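Local coordinates for protein type II restriction enzyme BsoBI (PDB 1DC1) that recognises the double-stranded DNA sequence 5'-CYCGRG-3' and cleaves it after the first cytosine, acting as a homodimer to leave 5'-phosphate ends, at residues V204-K209 with N266-K271; K209-C214 with L236-L241; P275-I280 with S300-A305. One frame throughout, in Å; residues are numbered along the deposited sequence. Where two conformers were deposited one is given.

Contact 1 of 3, residues V204-K209 with N266-K271; sequences VSLVKK and NKFSEK. Unlike the reference sequence in segment 204-209: S205 (reference Pro). With nucleotides of chain A.
The connection of a two-stranded hairpin, strands 202-204 and 209-211, packs here on the last turn of helix 247-270, with L206 and V207 meeting K267, F268 and K271. A tight loop can serve two partners at once, a helix on one flank and DNA on the other, and this is a clear case. L206 does most of the work on the helix side. Its CD1 stands over the middle of the F268 ring, 4.1 Å from the centroid and only 5° off the ring normal, a nearly axial CH-pi contact. The same methyl lies 3.6 Å from K267 O and also meets CG of K271. V204 approaches that ring differently: CG1, anti to the backbone N (chi1 178°), comes to the edge in the ring plane, 4.0 Å from F268 CE1. F268 is thus met on a face and at its rim by the end of strand 202-204 and the loop that follows it, while Y235 packs edge-to-face with it. V207 adds CG1 against CB of K267, at 3.6 Å. No direct hydrogen bond joins the two segments. Instead a water donates to L206 O and accepts from K267 NZ, which gives the lysine a polar partner beside its aliphatic packing. The ammonium groups of K208 and K267 come within 3.9 Å, NZ to NZ, a proximity that probably costs some repulsion. K208 and K209 both face V204, forming a G1 beta bulge at the start of the return strand. The side chain of K209, bent at chi2 and chi4, takes no part in the packing on 266-271 and reaches the DNA backbone, touching R263 as well. Its NZ donates to K208 O from above the carbonyl plane, is unusually close to DA4 OP1 of chain A, and also bonds S287 of the second subunit.

Contact 2 of 3, residues K209-C214 with L236-L241; sequences KNVDIC and LLLGEL. With nucleotides of chain A.
Two torsions of E240 bend its chain and bring CD near D212: chi1 (-105°) lies off any staggered position and chi2 (27°) about midway between eclipsed and staggered. OE1 then accepts from D212 N at 3.1 Å, met almost along its C-O bond. D212 itself sits at a corner between strands 209-211 and 213-217, its CG anti to the carbonyl carbon. From there OD2 offers its anti lone pair to L241 N, a 2.7 Å bond that is practically straight. The two carboxylates, 85° apart in plane, bring OD2 of D212 and OE1 of E240 to 3.1 Å, acceptor against acceptor. Just past the corner I213 and G239 form an antiparallel hydrogen-bonded pair in the central sheet. I213 CD1 rests 3.9 Å from L241 CB, and V211 CG1 comes to 3.5 Å from G239 O. D212, E240 and the nearby K242 match the PD-(D/E)XK signature of restriction endonucleases and are the predicted magnesium ligands. DNA reaches the same place: N210 N donates to DC5 OP1 of chain A at 2.8 Å, and D212 OD1 lies 2.6 Å from DT6 OP1 of chain A. Backbone amides hold one oxygen of each acid, with D212 beside a phosphate, consistent with a shared metal ion placed for phosphodiester cleavage.

Contact 3 of 3, residues P275-I280 with S300-A305; sequences PKTIFI and SLTNSA
T277 and T302 meet where strand 276-281 adjoins the lead-in to strand 303-306, the two parallel strands of a beta-alpha-beta crossover linked by helix 286-298. They lose equal surface, and F279 comes next. Before the parallel ladder is established, a side chain supplies an acceptor: T302 OG1, anti to its carbonyl carbon (chi1 -44°), accepts a hydrogen bond from T277 N at 2.9 Å. In return T302 N donates to T277 O, also at 2.9 Å, so T277 is gripped at both its N-H and its carbonyl. The T302 methyl CG2, meanwhile, lies against CG of K276. An alanine in place of T302 would probably leave T277 N without this acceptor and open a gap beside the K276 methylenes. T277 turns OG1 into the position between its backbone N and carbonyl carbon (chi1 57°), putting it 3.6 Å from CD1 of L301. The other methyl of that leucine, CD2, touches F279 CB at 4.1 Å, so the two methyls of L301 touch both residues on the side toward helix 286-298. I278, I280, N303 and A305 occupy the other face, toward helix 310-321. The ring of F279 reaches K242 and E240 of the predicted metal site and meets W254 edge-to-face. F279 O serves two donors: A305 N in the carbonyl plane at 3.2 Å, and S304 OG, tilted 27° from that plane, at 2.8 Å. The serine oxygen also lies at the rim of the phenyl ring, 4.2 Å from F279 CD2.

How the contacts relate
Contacts 2 and 3 are buried and share one sheet: strand 235-242 of contact 2 lies beside strand 276-281 of contact 3, probably joined by backbone bonds between L238 and K276. Contact 1 is only partly buried and sits at the periphery, its helix and hairpin loop meeting through methyl, ring and water contacts in place of direct bonds. The core pairs rely on backbone ladders, but contact 2 adds two neighbouring acids at the DNA whereas contact 3 uses hydroxyls to complete its strand pairing. K209 belongs to both contacts 1 and 2, V204 packs on V211, and F268 touches P275, tying the periphery to both core pairs.

Contact 1 of 3, residues V204-K209 with N266-K271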
# COMPACT_ATOMS: atom_id res chain seq x y z
N VAL D 204 -16.70 -1.82 14.09
CA VAL D 204 -18.12 -1.55 14.06
C VAL D 204 -18.83 -2.86 13.78
O VAL D 204 -18.74 -3.44 12.69
CB VAL D 204 -18.44 -0.52 12.99
CG1 VAL D 204 -19.95 -0.26 12.91
CG2 VAL D 204 -17.71 0.74 13.33
N SER D 205 -19.52 -3.33 14.81
CA SER D 205 -20.19 -4.62 14.72
C SER D 205 -21.14 -4.94 13.58
O SER D 205 -21.18 -6.10 13.15
CB SER D 205 -20.81 -4.96 16.07
OG SER D 205 -19.81 -4.87 17.06
N LEU D 206 -21.89 -3.97 13.06
CA LEU D 206 -22.80 -4.25 11.96
C LEU D 206 -22.05 -4.58 10.69
O LEU D 206 -22.46 -5.47 9.96
CB LEU D 206 -23.70 -3.05 11.69
CG LEU D 206 -25.16 -3.04 12.10
CD1 LEU D 206 -25.92 -2.15 11.15
CD2 LEU D 206 -25.72 -4.46 12.13
N VAL D 207 -20.99 -3.82 10.40
CA VAL D 207 -20.21 -4.07 9.19
C VAL D 207 -19.12 -5.07 9.47
O VAL D 207 -18.65 -5.71 8.54
CB VAL D 207 -19.58 -2.78 8.60
CG1 VAL D 207 -20.67 -1.76 8.39
CG2 VAL D 207 -18.59 -2.19 9.55
N LYS D 208 -18.74 -5.24 10.75
CA LYS D 208 -17.68 -6.19 11.13
C LYS D 208 -16.36 -5.73 10.50
O LYS D 208 -15.58 -6.56 9.99
CB LYS D 208 -17.96 -7.63 10.62
CG LYS D 208 -19.13 -8.35 11.32
CD LYS D 208 -19.74 -9.48 10.44
CE LYS D 208 -20.78 -8.95 9.42
NZ LYS D 208 -20.26 -8.81 8.00
N LYS D 209 -16.15 -4.41 10.49
CA LYS D 209 -14.93 -3.80 9.93
C LYS D 209 -14.57 -2.66 10.86
O LYS D 209 -15.42 -2.15 11.62
CB LYS D 209 -15.18 -3.28 8.49
CG LYS D 209 -15.55 -4.37 7.41
CD LYS D 209 -14.31 -5.22 7.04
CE LYS D 209 -14.64 -6.50 6.23
NZ LYS D 209 -15.16 -7.64 7.10
N ASN D 266 -24.34 0.33 3.32
CA ASN D 266 -25.13 -0.84 2.98
C ASN D 266 -25.65 -1.53 4.24
O ASN D 266 -26.87 -1.72 4.39
CB ASN D 266 -24.29 -1.82 2.14
CG ASN D 266 -24.16 -1.39 0.65
OD1 ASN D 266 -24.85 -0.48 0.17
ND2 ASN D 266 -23.27 -2.07 -0.08
N LYS D 267 -24.75 -1.88 5.15
CA LYS D 267 -25.13 -2.56 6.36
C LYS D 267 -26.10 -1.73 7.23
O LYS D 267 -27.11 -2.24 7.74
CB LYS D 267 -23.88 -2.91 7.14
CG LYS D 267 -23.16 -4.08 6.53
CD LYS D 267 -24.12 -5.25 6.42
CE LYS D 267 -23.40 -6.49 5.97
NZ LYS D 267 -23.81 -7.66 6.80
N PHE D 268 -25.79 -0.45 7.40
CA PHE D 268 -26.67 0.37 8.22
C PHE D 268 -28.08 0.53 7.60
O PHE D 268 -29.08 0.43 8.31
CB PHE D 268 -26.04 1.77 8.53
CG PHE D 268 -25.15 1.79 9.77
CD1 PHE D 268 -23.81 1.35 9.70
CD2 PHE D 268 -25.68 2.10 11.03
CE1 PHE D 268 -23.01 1.21 10.88
CE2 PHE D 268 -24.91 1.96 12.21
CZ PHE D 268 -23.56 1.51 12.14
N SER D 269 -28.17 0.75 6.30
CA SER D 269 -29.44 0.94 5.64
C SER D 269 -30.33 -0.25 5.80
O SER D 269 -31.55 -0.10 5.93
CB SER D 269 -29.25 1.17 4.16
OG SER D 269 -28.79 2.48 3.99
N GLU D 270 -29.72 -1.43 5.76
CA GLU D 270 -30.41 -2.68 5.93
C GLU D 270 -31.18 -2.66 7.21
O GLU D 270 -32.25 -3.26 7.32
CB GLU D 270 -29.43 -3.81 6.02
CG GLU D 270 -28.90 -4.23 4.69
CD GLU D 270 -27.97 -5.40 4.84
OE1 GLU D 270 -27.95 -5.97 5.97
OE2 GLU D 270 -27.28 -5.73 3.85
N LYS D 271 -30.60 -1.98 8.19
CA LYS D 271 -31.21 -1.86 9.50
C LYS D 271 -32.10 -0.63 9.58
O LYS D 271 -32.63 -0.27 10.63
CB LYS D 271 -30.12 -1.73 10.56
CG LYS D 271 -29.74 -3.07 11.15
CD LYS D 271 -29.66 -4.22 10.10
CE LYS D 271 -29.51 -5.60 10.79
NZ LYS D 271 -30.29 -6.70 10.14
P DC A 5 -10.93 -3.02 7.83
OP1 DC A 5 -11.84 -3.56 8.87
OP2 DC A 5 -11.48 -2.51 6.58
O5' DC A 5 -10.17 -1.82 8.55
C5' DC A 5 -9.14 -1.09 7.90
C4' DC A 5 -8.06 -0.73 8.89
O4' DC A 5 -7.30 -1.90 9.26
C3' DC A 5 -7.02 0.23 8.34
O3' DC A 5 -7.47 1.56 8.41
C2' DC A 5 -5.82 -0.03 9.21
C1' DC A 5 -5.94 -1.54 9.41
N1 DC A 5 -5.11 -2.36 8.49
C2 DC A 5 -3.72 -2.40 8.74
O2 DC A 5 -3.25 -1.67 9.66
N3 DC A 5 -2.93 -3.21 7.97
C4 DC A 5 -3.48 -3.95 6.99
N4 DC A 5 -2.69 -4.75 6.28
C5 DC A 5 -4.89 -3.91 6.70
C6 DC A 5 -5.65 -3.09 7.46
P DA A 4 -11.66 -9.37 7.69
OP1 DA A 4 -13.11 -8.95 7.57
OP2 DA A 4 -11.02 -10.21 6.61
O5' DA A 4 -10.81 -8.03 7.85
C5' DA A 4 -11.14 -7.07 8.86
C4' DA A 4 -10.12 -5.96 8.85
O4' DA A 4 -8.87 -6.46 9.37
C3' DA A 4 -9.82 -5.39 7.45
O3' DA A 4 -9.69 -3.98 7.46
C2' DA A 4 -8.40 -5.88 7.19
C1' DA A 4 -7.86 -5.88 8.61
N9 DA A 4 -6.64 -6.62 8.86
C8 DA A 4 -6.27 -7.81 8.34
N7 DA A 4 -5.04 -8.14 8.62
C5 DA A 4 -4.58 -7.09 9.41
C6 DA A 4 -3.33 -6.84 10.04
N6 DA A 4 -2.28 -7.65 9.90
N1 DA A 4 -3.20 -5.73 10.79
C2 DA A 4 -4.26 -4.91 10.89
N3 DA A 4 -5.48 -5.04 10.35
C4 DA A 4 -5.57 -6.17 9.60
O HOH W 1 -25.03 -6.88 9.45

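Contact 2 of 3, residues K209-C214 with L236-L241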
# COMPACT_ATOMS: atom_id res chain seq x y z
N LYS D 209 -16.15 -4.41 10.49
CA LYS D 209 -14.93 -3.80 9.93
C LYS D 209 -14.57 -2.66 10.86
O LYS D 209 -15.42 -2.15 11.62
CB LYS D 209 -15.18 -3.28 8.49
CG LYS D 209 -15.55 -4.37 7.41
CD LYS D 209 -14.31 -5.22 7.04
CE LYS D 209 -14.64 -6.50 6.23
NZ LYS D 209 -15.16 -7.64 7.10
N ASN D 210 -13.31 -2.31 10.84
CA ASN D 210 -12.80 -1.21 11.64
C ASN D 210 -13.13 0.08 10.91
O ASN D 210 -13.20 0.09 9.67
CB ASN D 210 -11.31 -1.44 11.80
CG ASN D 210 -11.00 -2.62 12.67
OD1 ASN D 210 -11.39 -2.65 13.84
ND2 ASN D 210 -10.32 -3.60 12.12
N VAL D 211 -13.35 1.16 11.67
CA VAL D 211 -13.65 2.47 11.09
C VAL D 211 -12.72 3.48 11.74
O VAL D 211 -12.50 3.46 12.94
CB VAL D 211 -15.13 2.87 11.31
CG1 VAL D 211 -15.40 4.15 10.57
CG2 VAL D 211 -16.10 1.76 10.71
N ASP D 212 -12.17 4.38 10.95
CA ASP D 212 -11.22 5.37 11.49
C ASP D 212 -11.83 6.26 12.56
O ASP D 212 -11.25 6.43 13.63
CB ASP D 212 -10.68 6.29 10.38
CG ASP D 212 -9.79 5.57 9.38
OD1 ASP D 212 -9.21 4.48 9.70
OD2 ASP D 212 -9.70 6.10 8.27
N ILE D 213 -13.00 6.83 12.23
CA ILE D 213 -13.69 7.80 13.10
C ILE D 213 -15.13 7.38 13.33
O ILE D 213 -15.85 7.09 12.36
CB ILE D 213 -13.75 9.20 12.43
CG1 ILE D 213 -12.33 9.68 12.11
CG2 ILE D 213 -14.61 10.19 13.29
CD1 ILE D 213 -12.30 10.83 11.20
N CYS D 214 -15.54 7.38 14.61
CA CYS D 214 -16.89 7.03 15.00
C CYS D 214 -17.40 8.03 16.01
O CYS D 214 -16.71 8.30 16.98
CB CYS D 214 -16.90 5.64 15.64
SG CYS D 214 -16.76 4.24 14.45
N LEU D 236 -23.87 8.08 15.22
CA LEU D 236 -24.28 9.32 14.54
C LEU D 236 -23.47 9.55 13.26
O LEU D 236 -24.00 10.03 12.28
CB LEU D 236 -24.07 10.57 15.43
CG LEU D 236 -24.96 10.72 16.66
CD1 LEU D 236 -24.52 11.89 17.49
CD2 LEU D 236 -26.42 10.89 16.22
N LEU D 237 -22.19 9.21 13.30
CA LEU D 237 -21.31 9.43 12.17
C LEU D 237 -20.20 8.41 12.11
O LEU D 237 -19.72 7.97 13.15
CB LEU D 237 -20.71 10.86 12.26
CG LEU D 237 -19.60 11.34 11.29
CD1 LEU D 237 -19.73 12.82 11.13
CD2 LEU D 237 -18.19 10.95 11.80
N LEU D 238 -19.81 8.03 10.88
CA LEU D 238 -18.67 7.12 10.63
C LEU D 238 -17.86 7.79 9.53
O LEU D 238 -18.40 8.35 8.58
CB LEU D 238 -19.13 5.72 10.22
CG LEU D 238 -20.08 5.15 11.30
CD1 LEU D 238 -21.49 5.12 10.79
CD2 LEU D 238 -19.64 3.81 11.71
N GLY D 239 -16.54 7.78 9.68
CA GLY D 239 -15.74 8.44 8.67
C GLY D 239 -14.38 7.82 8.49
O GLY D 239 -13.88 7.12 9.37
N GLU D 240 -13.79 8.08 7.33
CA GLU D 240 -12.47 7.57 6.99
C GLU D 240 -11.56 8.79 7.00
O GLU D 240 -11.96 9.87 6.61
CB GLU D 240 -12.46 6.93 5.59
CG GLU D 240 -12.42 5.37 5.51
CD GLU D 240 -13.02 4.60 6.72
OE1 GLU D 240 -12.42 4.63 7.82
OE2 GLU D 240 -14.09 3.93 6.58
N LEU D 241 -10.33 8.61 7.47
CA LEU D 241 -9.35 9.71 7.57
C LEU D 241 -8.04 9.21 6.99
O LEU D 241 -7.48 8.27 7.52
CB LEU D 241 -9.15 10.09 9.06
CG LEU D 241 -8.00 11.01 9.52
CD1 LEU D 241 -8.11 12.37 8.84
CD2 LEU D 241 -8.03 11.20 11.05
P DC A 5 -10.93 -3.02 7.83
OP1 DC A 5 -11.84 -3.56 8.87
OP2 DC A 5 -11.48 -2.51 6.58
O5' DC A 5 -10.17 -1.82 8.55
C5' DC A 5 -9.14 -1.09 7.90
C4' DC A 5 -8.06 -0.73 8.89
O4' DC A 5 -7.30 -1.90 9.26
C3' DC A 5 -7.02 0.23 8.34
O3' DC A 5 -7.47 1.56 8.41
C2' DC A 5 -5.82 -0.03 9.21
C1' DC A 5 -5.94 -1.54 9.41
N1 DC A 5 -5.11 -2.36 8.49
C2 DC A 5 -3.72 -2.40 8.74
O2 DC A 5 -3.25 -1.67 9.66
N3 DC A 5 -2.93 -3.21 7.97
C4 DC A 5 -3.48 -3.95 6.99
N4 DC A 5 -2.69 -4.75 6.28
C5 DC A 5 -4.89 -3.91 6.70
C6 DC A 5 -5.65 -3.09 7.46
P DA A 4 -11.66 -9.37 7.69
OP1 DA A 4 -13.11 -8.95 7.57
OP2 DA A 4 -11.02 -10.21 6.61
O5' DA A 4 -10.81 -8.03 7.85
C5' DA A 4 -11.14 -7.07 8.86
C4' DA A 4 -10.12 -5.96 8.85
O4' DA A 4 -8.87 -6.46 9.37
C3' DA A 4 -9.82 -5.39 7.45
O3' DA A 4 -9.69 -3.98 7.46
C2' DA A 4 -8.40 -5.88 7.19
C1' DA A 4 -7.86 -5.88 8.61
N9 DA A 4 -6.64 -6.62 8.86
C8 DA A 4 -6.27 -7.81 8.34
N7 DA A 4 -5.04 -8.14 8.62
C5 DA A 4 -4.58 -7.09 9.41
C6 DA A 4 -3.33 -6.84 10.04
N6 DA A 4 -2.28 -7.65 9.90
N1 DA A 4 -3.20 -5.73 10.79
C2 DA A 4 -4.26 -4.91 10.89
N3 DA A 4 -5.48 -5.04 10.35
C4 DA A 4 -5.57 -6.17 9.60
P DT A 6 -6.89 2.64 7.42
OP1 DT A 6 -7.63 3.86 7.75
OP2 DT A 6 -6.80 2.18 5.99
O5' DT A 6 -5.37 2.82 7.86
C5' DT A 6 -5.02 3.59 9.02
C4' DT A 6 -3.51 3.72 9.12
O4' DT A 6 -2.89 2.43 9.32
C3' DT A 6 -2.86 4.28 7.86
O3' DT A 6 -2.91 5.70 7.93
C2' DT A 6 -1.44 3.76 7.98
C1' DT A 6 -1.63 2.41 8.67
N1 DT A 6 -1.64 1.34 7.67
C2 DT A 6 -0.44 0.79 7.31
O2 DT A 6 0.64 1.16 7.73
N3 DT A 6 -0.55 -0.23 6.41
C4 DT A 6 -1.70 -0.72 5.83
O4 DT A 6 -1.62 -1.68 5.08
C5 DT A 6 -2.92 -0.02 6.20
C7 DT A 6 -4.20 -0.36 5.52
C6 DT A 6 -2.83 0.93 7.11
O HOH W 2 -14.32 1.04 7.50

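Contact 3 of 3, residues P275-I280 with S300-A305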
# COMPACT_ATOMS: atom_id res chain seq x y z
N PRO D 275 -26.53 6.67 9.35
CA PRO D 275 -25.52 7.51 10.04
C PRO D 275 -24.87 8.47 9.02
O PRO D 275 -24.88 8.20 7.78
CB PRO D 275 -24.51 6.49 10.57
CG PRO D 275 -24.68 5.28 9.69
CD PRO D 275 -26.19 5.24 9.43
N LYS D 276 -24.34 9.59 9.49
CA LYS D 276 -23.65 10.51 8.57
C LYS D 276 -22.33 9.85 8.20
O LYS D 276 -21.82 9.03 8.96
CB LYS D 276 -23.34 11.86 9.25
CG LYS D 276 -24.57 12.68 9.62
CD LYS D 276 -24.13 13.89 10.42
CE LYS D 276 -25.28 14.75 10.84
NZ LYS D 276 -26.60 14.11 10.58
N THR D 277 -21.78 10.20 7.04
CA THR D 277 -20.49 9.63 6.64
C THR D 277 -19.58 10.75 6.16
O THR D 277 -20.03 11.73 5.57
CB THR D 277 -20.60 8.56 5.51
OG1 THR D 277 -21.24 9.14 4.39
CG2 THR D 277 -21.35 7.28 6.00
N ILE D 278 -18.29 10.64 6.46
CA ILE D 278 -17.35 11.67 6.02
C ILE D 278 -16.04 11.04 5.51
O ILE D 278 -15.71 9.91 5.84
CB ILE D 278 -17.00 12.75 7.18
CG1 ILE D 278 -16.17 12.10 8.31
CG2 ILE D 278 -18.27 13.40 7.73
CD1 ILE D 278 -15.75 13.09 9.41
N PHE D 279 -15.35 11.81 4.68
CA PHE D 279 -14.04 11.44 4.15
C PHE D 279 -13.13 12.65 4.32
O PHE D 279 -13.46 13.74 3.85
CB PHE D 279 -14.07 11.08 2.68
CG PHE D 279 -12.72 10.74 2.15
CD1 PHE D 279 -12.17 9.47 2.38
CD2 PHE D 279 -11.93 11.70 1.52
CE1 PHE D 279 -10.86 9.16 1.99
CE2 PHE D 279 -10.59 11.39 1.11
CZ PHE D 279 -10.07 10.13 1.35
N ILE D 280 -12.00 12.46 4.99
CA ILE D 280 -11.03 13.54 5.18
C ILE D 280 -9.72 12.98 4.63
O ILE D 280 -9.32 11.90 5.00
CB ILE D 280 -10.83 13.87 6.69
CG1 ILE D 280 -12.17 14.28 7.30
CG2 ILE D 280 -9.75 14.94 6.88
CD1 ILE D 280 -12.15 14.28 8.85
N SER D 300 -24.79 11.00 -0.67
CA SER D 300 -24.24 9.73 -0.21
C SER D 300 -23.07 9.96 0.79
O SER D 300 -22.86 9.16 1.69
CB SER D 300 -23.92 8.79 -1.39
OG SER D 300 -22.57 8.79 -1.73
N LEU D 301 -22.34 11.06 0.67
CA LEU D 301 -21.32 11.41 1.66
C LEU D 301 -21.86 12.71 2.28
O LEU D 301 -22.33 13.60 1.57
CB LEU D 301 -19.97 11.63 0.98
CG LEU D 301 -18.62 11.54 1.68
CD1 LEU D 301 -18.44 10.19 2.32
CD2 LEU D 301 -17.50 11.85 0.61
N THR D 302 -21.82 12.82 3.61
CA THR D 302 -22.32 13.98 4.35
C THR D 302 -21.40 15.20 4.38
O THR D 302 -21.85 16.35 4.31
CB THR D 302 -22.65 13.61 5.81
OG1 THR D 302 -23.35 12.36 5.83
CG2 THR D 302 -23.53 14.67 6.43
N ASN D 303 -20.09 14.95 4.47
CA ASN D 303 -19.12 16.03 4.51
C ASN D 303 -17.73 15.51 4.16
O ASN D 303 -17.47 14.30 4.17
CB ASN D 303 -19.13 16.67 5.91
CG ASN D 303 -18.80 18.14 5.89
OD1 ASN D 303 -18.19 18.66 4.93
ND2 ASN D 303 -19.17 18.82 6.95
N SER D 304 -16.84 16.43 3.85
CA SER D 304 -15.47 16.06 3.49
C SER D 304 -14.57 17.25 3.69
O SER D 304 -15.01 18.39 3.66
CB SER D 304 -15.41 15.63 2.03
OG SER D 304 -14.11 15.25 1.64
N ALA D 305 -13.29 16.98 3.93
CA ALA D 305 -12.34 18.06 4.09
C ALA D 305 -10.95 17.61 3.64
O ALA D 305 -10.62 16.43 3.74
CB ALA D 305 -12.30 18.54 5.53